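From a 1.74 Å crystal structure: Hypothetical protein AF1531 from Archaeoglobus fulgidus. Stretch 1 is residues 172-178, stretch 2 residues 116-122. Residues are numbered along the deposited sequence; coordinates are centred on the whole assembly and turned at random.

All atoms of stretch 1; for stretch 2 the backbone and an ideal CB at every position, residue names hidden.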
ATOM      1  N   ARG A 172      -3.361 -11.819  11.444  1.00 46.00           N
ATOM      2  CA  ARG A 172      -3.249 -12.060  10.007  1.00 44.50           C
ATOM      3  C   ARG A 172      -1.984 -11.406   9.468  1.00 43.06           C
ATOM      4  O   ARG A 172      -1.745 -10.221   9.694  1.00 42.80           O
ATOM      5  CB  ARG A 172      -4.470 -11.510   9.260  1.00 44.95           C
ATOM      6  CG  ARG A 172      -5.740 -12.325   9.453  1.00 46.65           C
ATOM      7  CD  ARG A 172      -5.564 -13.759   8.973  1.00 47.15           C
ATOM      8  NE  ARG A 172      -5.331 -13.856   7.534  1.00 47.63           N
ATOM      9  CZ  ARG A 172      -5.175 -15.004   6.880  1.00 48.32           C
ATOM     10  NH1 ARG A 172      -5.225 -16.155   7.538  1.00 49.49           N
ATOM     11  NH2 ARG A 172      -4.977 -15.006   5.571  1.00 48.66           N
ATOM     12  N   PRO A 173      -1.149 -12.178   8.757  1.00 41.52           N
ATOM     13  CA  PRO A 173       0.091 -11.630   8.203  1.00 40.29           C
ATOM     14  C   PRO A 173      -0.154 -10.438   7.283  1.00 38.82           C
ATOM     15  O   PRO A 173       0.644  -9.502   7.251  1.00 38.15           O
ATOM     16  CB  PRO A 173       0.705 -12.826   7.475  1.00 40.53           C
ATOM     17  CG  PRO A 173      -0.487 -13.652   7.100  1.00 41.60           C
ATOM     18  CD  PRO A 173      -1.337 -13.578   8.340  1.00 41.23           C
ATOM     19  N   GLU A 174      -1.262 -10.469   6.546  1.00 37.58           N
ATOM     20  CA  GLU A 174      -1.592  -9.373   5.641  1.00 37.06           C
ATOM     21  C   GLU A 174      -1.801  -8.089   6.428  1.00 35.13           C
ATOM     22  O   GLU A 174      -1.324  -7.026   6.036  1.00 34.70           O
ATOM     23  CB  GLU A 174      -2.859  -9.684   4.836  1.00 37.86           C
ATOM     24  CG  GLU A 174      -2.788 -10.963   4.027  1.00 40.16           C
ATOM     25  CD  GLU A 174      -3.322 -12.159   4.786  1.00 41.42           C
ATOM     26  OE1 GLU A 174      -2.919 -12.356   5.952  1.00 41.96           O
ATOM     27  OE2 GLU A 174      -4.146 -12.901   4.213  1.00 42.06           O
ATOM     28  N   LYS A 175      -2.519  -8.195   7.541  1.00 34.39           N
ATOM     29  CA  LYS A 175      -2.795  -7.038   8.382  1.00 35.35           C
ATOM     30  C   LYS A 175      -1.504  -6.459   8.943  1.00 34.30           C
ATOM     31  O   LYS A 175      -1.354  -5.242   9.057  1.00 33.45           O
ATOM     32  CB  LYS A 175      -3.731  -7.423   9.529  1.00 37.05           C
ATOM     33  CG  LYS A 175      -4.087  -6.254  10.431  1.00 41.22           C
ATOM     34  CD  LYS A 175      -5.247  -6.582  11.353  1.00 43.39           C
ATOM     35  CE  LYS A 175      -5.656  -5.356  12.150  1.00 45.77           C
ATOM     36  NZ  LYS A 175      -5.996  -4.219  11.246  1.00 46.36           N
ATOM     37  N   LEU A 176      -0.574  -7.340   9.298  1.00 32.72           N
ATOM     38  CA  LEU A 176       0.708  -6.905   9.832  1.00 31.83           C
ATOM     39  C   LEU A 176       1.443  -6.116   8.761  1.00 29.49           C
ATOM     40  O   LEU A 176       2.012  -5.060   9.034  1.00 27.38           O
ATOM     41  CB  LEU A 176       1.552  -8.111  10.246  1.00 32.06           C
ATOM     42  CG  LEU A 176       1.031  -8.985  11.387  1.00 32.59           C
ATOM     43  CD1 LEU A 176       1.945 -10.194  11.537  1.00 33.77           C
ATOM     44  CD2 LEU A 176       0.975  -8.183  12.682  1.00 32.33           C
ATOM     45  N   ILE A 177       1.429  -6.637   7.538  1.00 27.75           N
ATOM     46  CA  ILE A 177       2.095  -5.974   6.425  1.00 28.17           C
ATOM     47  C   ILE A 177       1.436  -4.627   6.123  1.00 27.05           C
ATOM     48  O   ILE A 177       2.122  -3.619   5.972  1.00 25.62           O
ATOM     49  CB  ILE A 177       2.061  -6.845   5.151  1.00 28.32           C
ATOM     50  CG1 ILE A 177       2.846  -8.138   5.382  1.00 30.00           C
ATOM     51  CG2 ILE A 177       2.649  -6.076   3.978  1.00 29.08           C
ATOM     52  CD1 ILE A 177       4.316  -7.921   5.693  1.00 30.28           C
ATOM     53  N   VAL A 178       0.110  -4.617   6.035  1.00 26.69           N
ATOM     54  CA  VAL A 178      -0.619  -3.380   5.755  1.00 25.62           C
ATOM     55  C   VAL A 178      -0.295  -2.324   6.805  1.00 25.33           C
ATOM     56  O   VAL A 178      -0.089  -1.155   6.473  1.00 24.72           O
ATOM     57  CB  VAL A 178      -2.148  -3.618   5.728  1.00 24.60           C
ATOM     58  CG1 VAL A 178      -2.880  -2.293   5.593  1.00 24.70           C
ATOM     59  CG2 VAL A 178      -2.505  -4.536   4.570  1.00 24.94           C
ATOM     60  N   UNK A 116       5.934 -12.348  -2.875  1.00 48.31           N
ATOM     61  CA  UNK A 116       6.917 -11.369  -2.426  1.00 47.41           C
ATOM     62  C   UNK A 116       6.876 -11.040  -0.936  1.00 46.54           C
ATOM     63  O   UNK A 116       7.921 -10.808  -0.324  1.00 47.26           O
ATOM     64  CB  UNK A 116       6.726 -10.075  -3.220  1.00 47.41           C
ATOM     65  N   UNK A 117       5.686 -11.017  -0.346  1.00 45.41           N
ATOM     66  CA  UNK A 117       5.572 -10.697   1.074  1.00 44.44           C
ATOM     67  C   UNK A 117       5.727 -11.903   1.991  1.00 44.87           C
ATOM     68  O   UNK A 117       6.316 -11.792   3.066  1.00 44.88           O
ATOM     69  CB  UNK A 117       4.219 -10.035   1.341  1.00 44.44           C
ATOM     70  N   UNK A 118       5.202 -13.055   1.581  1.00 45.33           N
ATOM     71  CA  UNK A 118       5.352 -14.254   2.396  1.00 45.86           C
ATOM     72  C   UNK A 118       6.842 -14.560   2.413  1.00 46.05           C
ATOM     73  O   UNK A 118       7.333 -15.293   3.270  1.00 46.91           O
ATOM     74  CB  UNK A 118       4.532 -15.428   1.857  1.00 45.86           C
ATOM     75  N   UNK A 119       7.553 -13.980   1.451  1.00 46.10           N
ATOM     76  CA  UNK A 119       8.991 -14.159   1.330  1.00 46.80           C
ATOM     77  C   UNK A 119       9.681 -13.346   2.423  1.00 46.20           C
ATOM     78  O   UNK A 119      10.730 -13.737   2.935  1.00 46.30           O
ATOM     79  CB  UNK A 119       9.483 -13.743  -0.058  1.00 46.80           C
ATOM     80  N   UNK A 120       9.078 -12.211   2.774  1.00 44.63           N
ATOM     81  CA  UNK A 120       9.618 -11.344   3.815  1.00 42.53           C
ATOM     82  C   UNK A 120       9.696 -12.091   5.138  1.00 42.35           C
ATOM     83  O   UNK A 120      10.679 -11.975   5.869  1.00 42.66           O
ATOM     84  CB  UNK A 120       8.764 -10.083   3.965  1.00 42.53           C
ATOM     85  N   UNK A 121       8.651 -12.852   5.447  1.00 42.42           N
ATOM     86  CA  UNK A 121       8.608 -13.618   6.684  1.00 43.32           C
ATOM     87  C   UNK A 121       9.688 -14.691   6.723  1.00 43.57           C
ATOM     88  O   UNK A 121      10.511 -14.719   7.638  1.00 43.92           O
ATOM     89  CB  UNK A 121       7.230 -14.259   6.858  1.00 43.32           C
ATOM     90  N   UNK A 122       9.678 -15.575   5.731  1.00 45.27           N
ATOM     91  CA  UNK A 122      10.664 -16.646   5.663  1.00 46.65           C
ATOM     92  C   UNK A 122      11.823 -16.244   4.756  1.00 47.32           C
ATOM     93  O   UNK A 122      12.397 -15.163   4.912  1.00 48.55           O
ATOM     94  CB  UNK A 122      10.019 -17.940   5.163  1.00 46.65           C
TER

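Two helices of one chain cross here almost at right angles, 91° between their directions, with axes 11.0 Å apart at closest approach. That spacing leaves room for side chains of some size between them. From stretch 1, Pro173, Leu176 and Ile177 point toward the partner and offer only carbon, so any position that reaches them should be apolar or aromatic.

Position 116 has helical angles, and nothing of stretch 1 lies within 5.5 Å of its ideal CB. The contact sets no demand here, and many residues would do, polar or charged ones included. The residue is Lys116, whose first three chi angles are all m and whose side chain stays clear of stretch 1.

Position 117 is different. Its CA-to-CB bond points toward stretch 1, and the ideal CB sits 4.7 Å from Ile177 CG1. A leucine, methionine or aromatic residue could cover the isoleucine. The deposited Tyr117, with chi1 in the m well, lays its ring beside that side chain, CD2 lying 3.8 Å from Ile177 CG2. The ring supplies apolar surface, while its hydroxyl lies beyond the contact.

Position 118 points sideways and has no near neighbour in stretch 1, so the contact sets no limit on size or polarity, and many residues would fit; it is Val118, which makes no contact. Position 119 is out of reach of stretch 1, leaving polar and charged residues as likely as any. Asp119 occupies it and takes no part in the packing.

At position 120 CA-to-CB again points toward stretch 1, with the ideal CB 5.2 Å from Ile177 CD1. A methyl-sized side chain would leave a gap, whereas a larger apolar one could close it. Phe120, with chi1 t, brings CD2 to 4.1 Å from Ile177 CD1, a modest contact.

Position 121 points toward stretch 1, yet its ideal CB has nothing within 5.5 Å. The way to Pro173, Leu176 and Ile177 must therefore be spanned by a long apolar side chain: phenylalanine, methionine or perhaps leucine. Phe121, with chi1 m, reaches all three. Its CZ is 3.7 Å from Pro173 CB and its CE1 3.7 Å from Ile177 CD1, while Leu176 CD1 lies at the ring edge, 4.4 Å from CE2. A flat ring suits this place because its far rim can touch several aliphatic groups at once, with no polar atom left to satisfy.

Position 122 is out of reach, so the contact does not select its residue. It is Asn122.

Stretch 2 (116-122) KYVDFFN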
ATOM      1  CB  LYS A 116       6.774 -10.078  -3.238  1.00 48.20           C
ATOM      2  CG  LYS A 116       7.174 -10.218  -4.704  1.00 49.89           C
ATOM      3  CD  LYS A 116       8.660 -10.528  -4.854  1.00 50.72           C
ATOM      4  CE  LYS A 116       9.522  -9.405  -4.291  1.00 50.79           C
ATOM      5  NZ  LYS A 116      10.974  -9.737  -4.320  1.00 51.05           N
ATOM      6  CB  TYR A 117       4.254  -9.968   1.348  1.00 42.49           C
ATOM      7  CG  TYR A 117       4.187  -8.652   0.609  1.00 40.68           C
ATOM      8  CD1 TYR A 117       3.684  -8.584  -0.689  1.00 38.39           C
ATOM      9  CD2 TYR A 117       4.729  -7.495   1.167  1.00 39.55           C
ATOM     10  CE1 TYR A 117       3.730  -7.401  -1.416  1.00 38.10           C
ATOM     11  CE2 TYR A 117       4.782  -6.309   0.449  1.00 38.54           C
ATOM     12  CZ  TYR A 117       4.284  -6.268  -0.841  1.00 37.59           C
ATOM     13  OH  TYR A 117       4.365  -5.100  -1.561  1.00 37.00           O
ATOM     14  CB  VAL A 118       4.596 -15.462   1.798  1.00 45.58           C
ATOM     15  CG1 VAL A 118       3.098 -15.238   1.898  1.00 46.89           C
ATOM     16  CG2 VAL A 118       5.007 -15.674   0.354  1.00 46.46           C
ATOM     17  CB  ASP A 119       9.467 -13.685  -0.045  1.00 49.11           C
ATOM     18  CG  ASP A 119      10.806 -14.278  -0.436  1.00 51.64           C
ATOM     19  OD1 ASP A 119      11.758 -14.203   0.372  1.00 53.62           O
ATOM     20  OD2 ASP A 119      10.909 -14.817  -1.559  1.00 53.26           O
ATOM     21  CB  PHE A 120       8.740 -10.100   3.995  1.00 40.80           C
ATOM     22  CG  PHE A 120       9.062  -9.309   5.236  1.00 39.09           C
ATOM     23  CD1 PHE A 120      10.266  -8.622   5.347  1.00 38.72           C
ATOM     24  CD2 PHE A 120       8.177  -9.285   6.311  1.00 38.78           C
ATOM     25  CE1 PHE A 120      10.586  -7.924   6.508  1.00 38.25           C
ATOM     26  CE2 PHE A 120       8.490  -8.589   7.478  1.00 38.11           C
ATOM     27  CZ  PHE A 120       9.696  -7.909   7.578  1.00 39.13           C
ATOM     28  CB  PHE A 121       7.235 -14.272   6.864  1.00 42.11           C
ATOM     29  CG  PHE A 121       6.146 -13.303   7.209  1.00 42.50           C
ATOM     30  CD1 PHE A 121       5.659 -12.411   6.260  1.00 42.16           C
ATOM     31  CD2 PHE A 121       5.610 -13.275   8.493  1.00 42.35           C
ATOM     32  CE1 PHE A 121       4.650 -11.506   6.585  1.00 41.96           C
ATOM     33  CE2 PHE A 121       4.602 -12.372   8.830  1.00 42.33           C
ATOM     34  CZ  PHE A 121       4.121 -11.486   7.872  1.00 42.03           C
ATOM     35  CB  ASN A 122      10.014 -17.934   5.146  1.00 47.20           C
ATOM     36  CG  ASN A 122       9.565 -17.825   3.704  1.00 47.83           C
ATOM     37  OD1 ASN A 122       9.574 -16.743   3.120  1.00 50.67           O
ATOM     38  ND2 ASN A 122       9.163 -18.948   3.122  1.00 49.22           N
TER
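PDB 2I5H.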